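PDB 6F2P: paenibacillus xanthan lyase from Paenibacillus, which is a calcium-binding family 8 polysaccharide lyase that cleaves xanthan, probably removing the terminal mannose of its side chains by beta-elimination. Local coordinates for residues F113-S118 / Y153-Y158; V909-A914 / V1030-K1035; G916-G921 / S949-P954. All coordinates share one frame; numbering follows the deposited sequence.

Interaction 1 (F113-S118 / Y153-Y158)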
loop_
_atom_site.group_PDB
_atom_site.type_symbol
_atom_site.label_atom_id
_atom_site.label_comp_id
_atom_site.label_asym_id
_atom_site.label_seq_id
_atom_site.Cartn_x
_atom_site.Cartn_y
_atom_site.Cartn_z
ATOM N N PHE A 113 24.575 -6.899 -40.791
ATOM C CA PHE A 113 24.868 -7.174 -39.385
ATOM C C PHE A 113 26.205 -7.871 -39.196
ATOM O O PHE A 113 26.326 -9.090 -39.384
ATOM C CB PHE A 113 23.767 -8.030 -38.761
ATOM C CG PHE A 113 23.834 -8.092 -37.270
ATOM C CD1 PHE A 113 23.241 -7.104 -36.497
ATOM C CD2 PHE A 113 24.498 -9.129 -36.631
ATOM C CE1 PHE A 113 23.302 -7.150 -35.107
ATOM C CE2 PHE A 113 24.561 -9.183 -35.249
ATOM C CZ PHE A 113 23.963 -8.191 -34.484
ATOM N N TYR A 114 27.199 -7.090 -38.793
ATOM C CA TYR A 114 28.565 -7.577 -38.698
ATOM C C TYR A 114 29.401 -6.664 -37.820
ATOM O O TYR A 114 29.052 -5.504 -37.589
ATOM C CB TYR A 114 29.196 -7.661 -40.092
ATOM C CG TYR A 114 29.195 -6.345 -40.843
ATOM C CD1 TYR A 114 30.222 -5.423 -40.680
ATOM C CD2 TYR A 114 28.164 -6.027 -41.720
ATOM C CE1 TYR A 114 30.221 -4.215 -41.371
ATOM C CE2 TYR A 114 28.153 -4.820 -42.416
ATOM C CZ TYR A 114 29.182 -3.918 -42.238
ATOM O OH TYR A 114 29.165 -2.720 -42.925
ATOM N N ASN A 115 30.525 -7.189 -37.356
ATOM C CA ASN A 115 31.438 -6.403 -36.550
ATOM C C ASN A 115 31.926 -5.159 -37.295
ATOM O O ASN A 115 32.722 -5.255 -38.227
ATOM C CB ASN A 115 32.620 -7.265 -36.107
ATOM C CG ASN A 115 33.645 -6.484 -35.323
ATOM O OD1 ASN A 115 33.351 -5.417 -34.766
ATOM N ND2 ASN A 115 34.866 -7.013 -35.269
ATOM N N GLY A 116 31.428 -3.998 -36.880
ATOM C CA GLY A 116 31.840 -2.731 -37.455
ATOM C C GLY A 116 30.738 -2.056 -38.250
ATOM O O GLY A 116 30.908 -0.937 -38.746
ATOM N N CYS A 117 29.603 -2.739 -38.371
ATOM C CA CYS A 117 28.491 -2.245 -39.176
ATOM C C CYS A 117 27.907 -0.941 -38.646
ATOM O O CYS A 117 28.108 -0.573 -37.491
ATOM C CB CYS A 117 27.388 -3.292 -39.226
ATOM S SG CYS A 117 26.601 -3.537 -37.630
ATOM N N SER A 118 27.165 -0.250 -39.500
ATOM C CA SER A 118 26.494 0.971 -39.096
ATOM C C SER A 118 25.194 0.620 -38.389
ATOM O O SER A 118 24.395 -0.148 -38.911
ATOM C CB SER A 118 26.218 1.854 -40.310
ATOM O OG SER A 118 25.378 2.939 -39.962
ATOM N N TYR A 153 29.585 -14.412 -36.893
ATOM C CA TYR A 153 28.287 -14.094 -36.317
ATOM C C TYR A 153 28.447 -13.617 -34.867
ATOM O O TYR A 153 27.784 -12.665 -34.448
ATOM C CB TYR A 153 27.342 -15.295 -36.374
ATOM C CG TYR A 153 27.251 -15.988 -37.718
ATOM C CD1 TYR A 153 27.548 -15.316 -38.903
ATOM C CD2 TYR A 153 26.853 -17.321 -37.804
ATOM C CE1 TYR A 153 27.464 -15.958 -40.137
ATOM C CE2 TYR A 153 26.761 -17.968 -39.031
ATOM C CZ TYR A 153 27.070 -17.280 -40.190
ATOM O OH TYR A 153 26.986 -17.913 -41.408
ATOM N N MET A 154 29.334 -14.266 -34.108
ATOM C CA MET A 154 29.549 -13.880 -32.711
ATOM C C MET A 154 30.265 -12.540 -32.613
ATOM O O MET A 154 29.958 -11.729 -31.742
ATOM C CB MET A 154 30.317 -14.952 -31.938
ATOM C CG MET A 154 29.530 -16.236 -31.693
ATOM S SD MET A 154 27.974 -16.011 -30.795
ATOM C CE MET A 154 26.767 -16.205 -32.109
ATOM N N ALA A 155 31.201 -12.300 -33.522
ATOM C CA ALA A 155 31.932 -11.038 -33.540
ATOM C C ALA A 155 30.980 -9.869 -33.726
ATOM O O ALA A 155 31.202 -8.777 -33.199
ATOM C CB ALA A 155 32.985 -11.044 -34.633
ATOM N N ALA A 156 29.911 -10.106 -34.474
ATOM C CA ALA A 156 28.912 -9.078 -34.690
ATOM C C ALA A 156 28.160 -8.790 -33.394
ATOM O O ALA A 156 27.945 -7.632 -33.035
ATOM C CB ALA A 156 27.958 -9.497 -35.776
ATOM N N ILE A 157 27.768 -9.850 -32.695
ATOM C CA ILE A 157 27.052 -9.706 -31.435
ATOM C C ILE A 157 27.906 -9.031 -30.360
ATOM O O ILE A 157 27.433 -8.109 -29.700
ATOM C CB ILE A 157 26.508 -11.048 -30.933
ATOM C CG1 ILE A 157 25.547 -11.628 -31.972
ATOM C CG2 ILE A 157 25.820 -10.866 -29.579
ATOM C CD1 ILE A 157 24.855 -12.885 -31.528
ATOM N N TYR A 158 29.159 -9.462 -30.195
ATOM C CA TYR A 158 30.080 -8.772 -29.282
ATOM C C TYR A 158 30.193 -7.284 -29.626
ATOM O O TYR A 158 30.372 -6.437 -28.748
ATOM C CB TYR A 158 31.485 -9.363 -29.351
ATOM C CG TYR A 158 31.743 -10.659 -28.605
ATOM C CD1 TYR A 158 30.902 -11.753 -28.741
ATOM C CD2 TYR A 158 32.877 -10.800 -27.813
ATOM C CE1 TYR A 158 31.171 -12.940 -28.090
ATOM C CE2 TYR A 158 33.152 -11.981 -27.157
ATOM C CZ TYR A 158 32.298 -13.048 -27.296
ATOM O OH TYR A 158 32.578 -14.229 -26.641
#
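The phenyl ring of F113 meets the methyl group of A156 at an oblique angle, CE2 3.5 Å from A156 CB. The ring has CG anti to the backbone N (chi1 -167°), and this torsion swings it from the loop toward helix 153-158, although the CB of F113 itself is directed neither at the helix nor away from it. The same CE2 lies 4.2 Å from I157 CG1, so the ring spans two successive helical residues. A156 is the pivot of the contact: its methyl is wedged between the ring and the loop backbone, where Y114 CA also comes within 3.5 Å. Next door, N115 meets the helix through its CB, 3.6 Å from A155 O and 4.1 Å from A155 CB, while its amide O and N lie farther off; the N115 side chain is about 4 Å from a bound methylpentanediol, probably from the crystallisation liquor. The loop is shaped by a type II turn from Y114 to C117, closed by C117 N donating to Y114 O at 2.9 Å. G116 takes a positive phi of 112° in that turn, where a side chain would collide with the preceding carbonyl. The Y114 ring turns back from the helix and has C117 CB over the centre of one face. Together the segments join the connection between helices 95-111 and 123-141 to helix 147-160 in the N-terminal alpha-helical domain, an alpha/alpha toroid in this family. W126 and L134 of helix 123-141 also touch the F113 ring, and C117 O, bonded to Y159 OH, ties the loop to helix 147-160. With no hydrogen bond between them, the two segments meet by van der Waals contact, and the small A156 lets the loop backbone approach closely.

Interaction 2 (V909-A914 / V1030-K1035). With CA (calcium ion), chain G.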
loop_
_atom_site.group_PDB
_atom_site.type_symbol
_atom_site.label_atom_id
_atom_site.label_comp_id
_atom_site.label_asym_id
_atom_site.label_seq_id
_atom_site.Cartn_x
_atom_site.Cartn_y
_atom_site.Cartn_z
ATOM N N VAL A 909 -9.426 24.704 46.452
ATOM C CA VAL A 909 -10.615 24.164 47.100
ATOM C C VAL A 909 -11.361 25.260 47.848
ATOM O O VAL A 909 -10.802 25.893 48.739
ATOM C CB VAL A 909 -10.272 23.019 48.057
ATOM C CG1 VAL A 909 -11.537 22.330 48.507
ATOM C CG2 VAL A 909 -9.352 22.022 47.375
ATOM N N ASP A 910 -12.615 25.496 47.460
ATOM C CA ASP A 910 -13.451 26.505 48.105
ATOM C C ASP A 910 -14.352 25.801 49.110
ATOM O O ASP A 910 -14.469 24.582 49.076
ATOM C CB ASP A 910 -14.286 27.251 47.062
ATOM C CG ASP A 910 -14.892 28.534 47.605
ATOM O OD1 ASP A 910 -14.127 29.494 47.840
ATOM O OD2 ASP A 910 -16.128 28.585 47.790
ATOM N N ASN A 911 -14.975 26.550 50.014
ATOM C CA ASN A 911 -15.835 25.933 51.023
ATOM C C ASN A 911 -17.091 25.324 50.406
ATOM O O ASN A 911 -17.735 24.457 51.004
ATOM C CB ASN A 911 -16.219 26.946 52.087
ATOM C CG ASN A 911 -16.800 28.202 51.494
ATOM O OD1 ASN A 911 -16.082 29.010 50.908
ATOM N ND2 ASN A 911 -18.110 28.376 51.638
ATOM N N ALA A 912 -17.435 25.796 49.210
ATOM C CA ALA A 912 -18.532 25.229 48.431
ATOM C C ALA A 912 -18.412 25.685 46.988
ATOM O O ALA A 912 -18.731 26.840 46.708
ATOM C CB ALA A 912 -19.876 25.667 49.001
ATOM N N ASP A 913 -17.945 24.849 46.053
ATOM C CA ASP A 913 -17.398 23.479 46.210
ATOM C C ASP A 913 -18.255 22.323 46.725
ATOM O O ASP A 913 -18.748 22.323 47.852
ATOM C CB ASP A 913 -15.989 23.462 46.803
ATOM C CG ASP A 913 -14.924 23.797 45.771
ATOM O OD1 ASP A 913 -15.188 24.662 44.911
ATOM O OD2 ASP A 913 -13.835 23.185 45.816
ATOM N N ALA A 914 -18.394 21.330 45.851
ATOM C CA ALA A 914 -19.264 20.188 46.078
ATOM C C ALA A 914 -18.431 18.969 46.423
ATOM O O ALA A 914 -18.931 17.993 46.992
ATOM C CB ALA A 914 -20.098 19.913 44.830
ATOM N N VAL A 1030 -13.017 31.685 60.581
ATOM C CA VAL A 1030 -13.477 31.695 59.191
ATOM C C VAL A 1030 -12.821 30.586 58.363
ATOM O O VAL A 1030 -11.624 30.331 58.489
ATOM C CB VAL A 1030 -13.211 33.078 58.523
ATOM C CG1 VAL A 1030 -13.361 33.008 57.008
ATOM C CG2 VAL A 1030 -14.129 34.144 59.111
ATOM N N ALA A 1031 -13.617 29.924 57.528
ATOM C CA ALA A 1031 -13.110 28.951 56.559
ATOM C C ALA A 1031 -13.491 29.393 55.147
ATOM O O ALA A 1031 -14.667 29.623 54.867
ATOM C CB ALA A 1031 -13.668 27.557 56.852
ATOM N N ASP A 1032 -12.504 29.508 54.259
ATOM C CA ASP A 1032 -12.746 30.030 52.912
ATOM C C ASP A 1032 -12.168 29.130 51.810
ATOM O O ASP A 1032 -12.883 28.302 51.239
ATOM C CB ASP A 1032 -12.198 31.460 52.795
ATOM C CG ASP A 1032 -12.611 32.150 51.507
ATOM O OD1 ASP A 1032 -13.633 31.752 50.906
ATOM O OD2 ASP A 1032 -11.913 33.108 51.104
ATOM N N ALA A 1033 -10.879 29.292 51.514
ATOM C CA ALA A 1033 -10.245 28.522 50.446
ATOM C C ALA A 1033 -8.742 28.251 50.639
ATOM O O ALA A 1033 -8.016 29.049 51.250
ATOM C CB ALA A 1033 -10.495 29.188 49.091
ATOM N N VAL A 1034 -8.297 27.111 50.109
ATOM C CA VAL A 1034 -6.883 26.758 50.062
ATOM C C VAL A 1034 -6.419 26.591 48.612
ATOM O O VAL A 1034 -7.233 26.367 47.712
ATOM C CB VAL A 1034 -6.595 25.457 50.839
ATOM C CG1 VAL A 1034 -7.130 25.557 52.258
ATOM C CG2 VAL A 1034 -7.210 24.267 50.126
ATOM N N LYS A 1035 -5.114 26.708 48.388
ATOM C CA LYS A 1035 -4.546 26.523 47.052
ATOM C C LYS A 1035 -3.153 25.913 47.106
ATOM O O LYS A 1035 -2.240 26.468 47.714
ATOM C CB LYS A 1035 -4.504 27.838 46.266
ATOM C CG LYS A 1035 -3.972 27.677 44.851
ATOM C CD LYS A 1035 -4.201 28.916 43.989
ATOM C CE LYS A 1035 -3.324 30.082 44.406
ATOM N NZ LYS A 1035 -3.336 31.179 43.386
HETATM CA CA CA G . -15.513 30.778 49.566
#
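The carboxylate of D910 meets the calcium ion with both oxygens, OD1 at 2.6 Å and OD2 at 2.9 Å from the metal atom CA, and the ion stands somewhat off the carboxylate plane. The carboxylate of D1032 is bound differently: OD1 alone coordinates, 2.5 Å from the metal atom CA and almost in line with the C-O bond. The carboxamide of N911 adds the shortest of these bonds, OD1 to the metal atom CA at 2.3 Å. A further flat group, the carboxylate of D913, is approached from above, about 85° out of its plane, by D910 N, which donates to D913 OD2 at 3.1 Å; this bond ties the backbone of a calcium ligand to its own loop, which contains a cis peptide before D913. Torsions distribute the oxygens: D910 and D1032 both hold CG anti to the backbone N, whereas N911 places CG between N and the carbonyl carbon (chi1 52°).

The site belongs to the Golvesin C-terminal domain, of the galactose-binding-domain clan, where strand 907-910 runs antiparallel to strand 1030-1039. V909 and V1034 form a hydrogen-bonded pair, with V909 N to V1034 O at 3.0 Å and V1034 N to V909 O at 3.1 Å, both donors in the carbonyl plane. Their side chains lie side by side on one face of the sheet, opposite the calcium. Beyond this pair the strand breaks at D1032, whose CB points away from 909-914 while its carboxylate returns to the ion. An alanine in place of D910 removes two ligand oxygens and the acceptor of a weak bond from A912 N, and would probably weaken calcium binding and loosen the loop. The main-chain oxygens of Y933 and D936 complete the coordination.

Interaction 3 (G916-G921 / S949-P954)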
loop_
_atom_site.group_PDB
_atom_site.type_symbol
_atom_site.label_atom_id
_atom_site.label_comp_id
_atom_site.label_asym_id
_atom_site.label_seq_id
_atom_site.Cartn_x
_atom_site.Cartn_y
_atom_site.Cartn_z
ATOM N N GLY A 916 -14.496 17.802 48.057
ATOM C CA GLY A 916 -13.250 18.137 48.721
ATOM C C GLY A 916 -13.448 18.750 50.093
ATOM O O GLY A 916 -12.507 18.859 50.877
ATOM N N VAL A 917 -14.673 19.157 50.392
ATOM C CA VAL A 917 -14.950 19.720 51.702
ATOM C C VAL A 917 -15.821 18.796 52.543
ATOM O O VAL A 917 -16.878 18.337 52.108
ATOM C CB VAL A 917 -15.597 21.107 51.600
ATOM C CG1 VAL A 917 -15.748 21.722 52.982
ATOM C CG2 VAL A 917 -14.756 21.998 50.717
ATOM N N THR A 918 -15.348 18.503 53.746
ATOM C CA THR A 918 -16.141 17.780 54.723
ATOM C C THR A 918 -16.094 18.579 56.015
ATOM O O THR A 918 -15.016 18.868 56.528
ATOM C CB THR A 918 -15.614 16.345 54.951
ATOM O OG1 THR A 918 -14.239 16.391 55.349
ATOM C CG2 THR A 918 -15.735 15.518 53.676
ATOM N N LYS A 919 -17.259 18.962 56.525
ATOM C CA LYS A 919 -17.319 19.770 57.740
ATOM C C LYS A 919 -17.631 18.923 58.968
ATOM O O LYS A 919 -18.051 17.767 58.859
ATOM C CB LYS A 919 -18.358 20.889 57.605
ATOM C CG LYS A 919 -18.212 21.728 56.341
ATOM C CD LYS A 919 -19.247 22.848 56.276
ATOM C CE LYS A 919 -19.297 23.473 54.882
ATOM N NZ LYS A 919 -20.230 24.634 54.795
ATOM N N VAL A 920 -17.394 19.506 60.136
ATOM C CA VAL A 920 -17.840 18.937 61.401
ATOM C C VAL A 920 -18.383 20.092 62.234
ATOM O O VAL A 920 -17.715 21.115 62.397
ATOM C CB VAL A 920 -16.706 18.191 62.147
ATOM C CG1 VAL A 920 -17.041 18.036 63.622
ATOM C CG2 VAL A 920 -16.441 16.827 61.506
ATOM N N GLY A 921 -19.612 19.944 62.721
ATOM C CA GLY A 921 -20.277 21.025 63.423
ATOM C C GLY A 921 -21.023 21.977 62.501
ATOM O O GLY A 921 -21.019 21.827 61.281
ATOM N N SER A 949 -14.786 21.740 62.793
ATOM C CA SER A 949 -13.671 21.621 61.854
ATOM C C SER A 949 -14.124 21.666 60.387
ATOM O O SER A 949 -15.218 21.211 60.039
ATOM C CB SER A 949 -12.850 20.349 62.117
ATOM O OG SER A 949 -13.563 19.183 61.745
ATOM N N VAL A 950 -13.276 22.239 59.539
ATOM C CA VAL A 950 -13.487 22.241 58.093
ATOM C C VAL A 950 -12.245 21.660 57.414
ATOM O O VAL A 950 -11.155 22.213 57.547
ATOM C CB VAL A 950 -13.747 23.672 57.554
ATOM C CG1 VAL A 950 -13.838 23.668 56.037
ATOM C CG2 VAL A 950 -15.013 24.252 58.160
ATOM N N THR A 951 -12.407 20.551 56.694
ATOM C CA THR A 951 -11.267 19.850 56.086
ATOM C C THR A 951 -11.228 19.924 54.554
ATOM O O THR A 951 -12.015 19.267 53.873
ATOM C CB THR A 951 -11.225 18.360 56.514
ATOM O OG1 THR A 951 -11.098 18.268 57.937
ATOM C CG2 THR A 951 -10.053 17.645 55.868
ATOM N N PHE A 952 -10.296 20.714 54.023
ATOM C CA PHE A 952 -10.086 20.813 52.579
ATOM C C PHE A 952 -9.196 19.676 52.075
ATOM O O PHE A 952 -7.996 19.663 52.337
ATOM C CB PHE A 952 -9.411 22.143 52.220
ATOM C CG PHE A 952 -10.183 23.368 52.634
ATOM C CD1 PHE A 952 -9.997 23.935 53.887
ATOM C CD2 PHE A 952 -11.068 23.976 51.758
ATOM C CE1 PHE A 952 -10.693 25.076 54.268
ATOM C CE2 PHE A 952 -11.771 25.120 52.134
ATOM C CZ PHE A 952 -11.580 25.668 53.394
ATOM N N THR A 953 -9.772 18.729 51.343
ATOM C CA THR A 953 -8.984 17.653 50.741
ATOM C C THR A 953 -8.837 17.850 49.231
ATOM O O THR A 953 -9.754 17.543 48.470
ATOM C CB THR A 953 -9.605 16.262 51.022
ATOM O OG1 THR A 953 -9.830 16.107 52.430
ATOM C CG2 THR A 953 -8.686 15.148 50.527
ATOM N N PRO A 954 -7.677 18.368 48.793
ATOM C CA PRO A 954 -7.421 18.590 47.365
ATOM C C PRO A 954 -7.085 17.300 46.631
ATOM O O PRO A 954 -6.640 16.331 47.249
ATOM C CB PRO A 954 -6.188 19.493 47.373
ATOM C CG PRO A 954 -5.465 19.092 48.604
ATOM C CD PRO A 954 -6.539 18.800 49.624
HETATM O O HOH W 1 -13.566 18.439 58.986
#
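G916 O takes the straightest of the five backbone bonds: T953 N donates to it at 2.8 Å with an N-H...O angle of 177°, in the plane of the carbonyl. The next rung is looser. T918 N gives only a weak bond to T951 O, at 3.4 Å, while T951 N returns to T918 O at 3.1 Å from above the carbonyl plane. At the far end V920 N donates to S949 O at 2.8 Å, and S949 N to V920 O at 3.0 Å. V920 O has a second donor in the indole NE1 of W923.

T918 O is also doubly used, because a water donates to it at 2.9 Å. The same water is hydrogen-bonded to S949 OG and to T951 OG1, the latter at 2.7 Å, so one molecule joins both strands along the face that carries T918, V920, S949 and T951. S949 OG stands between its backbone N and carbonyl carbon, and T951 OG1 beside its own N (chi1 -60°); from these positions the two hydroxyls converge on the water.

Strands 917-920 and 949-952 run antiparallel at 167° in a five-stranded sheet of the Golvesin C-terminal domain, a beta-sandwich, with 917-920 as an outermost strand. On its other side, 949-952 is bonded through V950 and F952 to the backbone of I1020 and I1018, so this inner strand is held from both sides.

The opposite face carries V917, K919, V950 and F952, and its contacts are apolar. The side chains of V917 and V950 cross obliquely, CG1 to CG1 at 4.1 Å, and the other methyl of V917, CG2, rests against the F952 ring. K919 starts on this face beside V950, then stretches away as an extended chain. G916, just before the strand, has a positive phi, and at its backbone angles a side chain would run into the carbonyl O of the preceding residue.

Interactions 2 and 3 belong to one Golvesin C-terminal domain and touch, with centres 9 Å apart; interaction 3 is nested inside the chain loop that interaction 2 closes. The F952 ring bridges them, CE2 lying 3.5 Å from D1032 O and CD1 3.7 Å from V1034 CG1, and V917 CG2 also meets D910 O. Strand 949-952 thus packs against the segments that supply D910, N911 and D1032 to the calcium, with the F952 side chain about 7 Å from an ion. Interaction 1 stands apart, in the N-terminal helical domain across the centre of the chain, its centre 102 Å from that of interaction 2 and 104 Å from that of interaction 3. It has a calcium neighbour as well, about 10 Å from the I157 side chain.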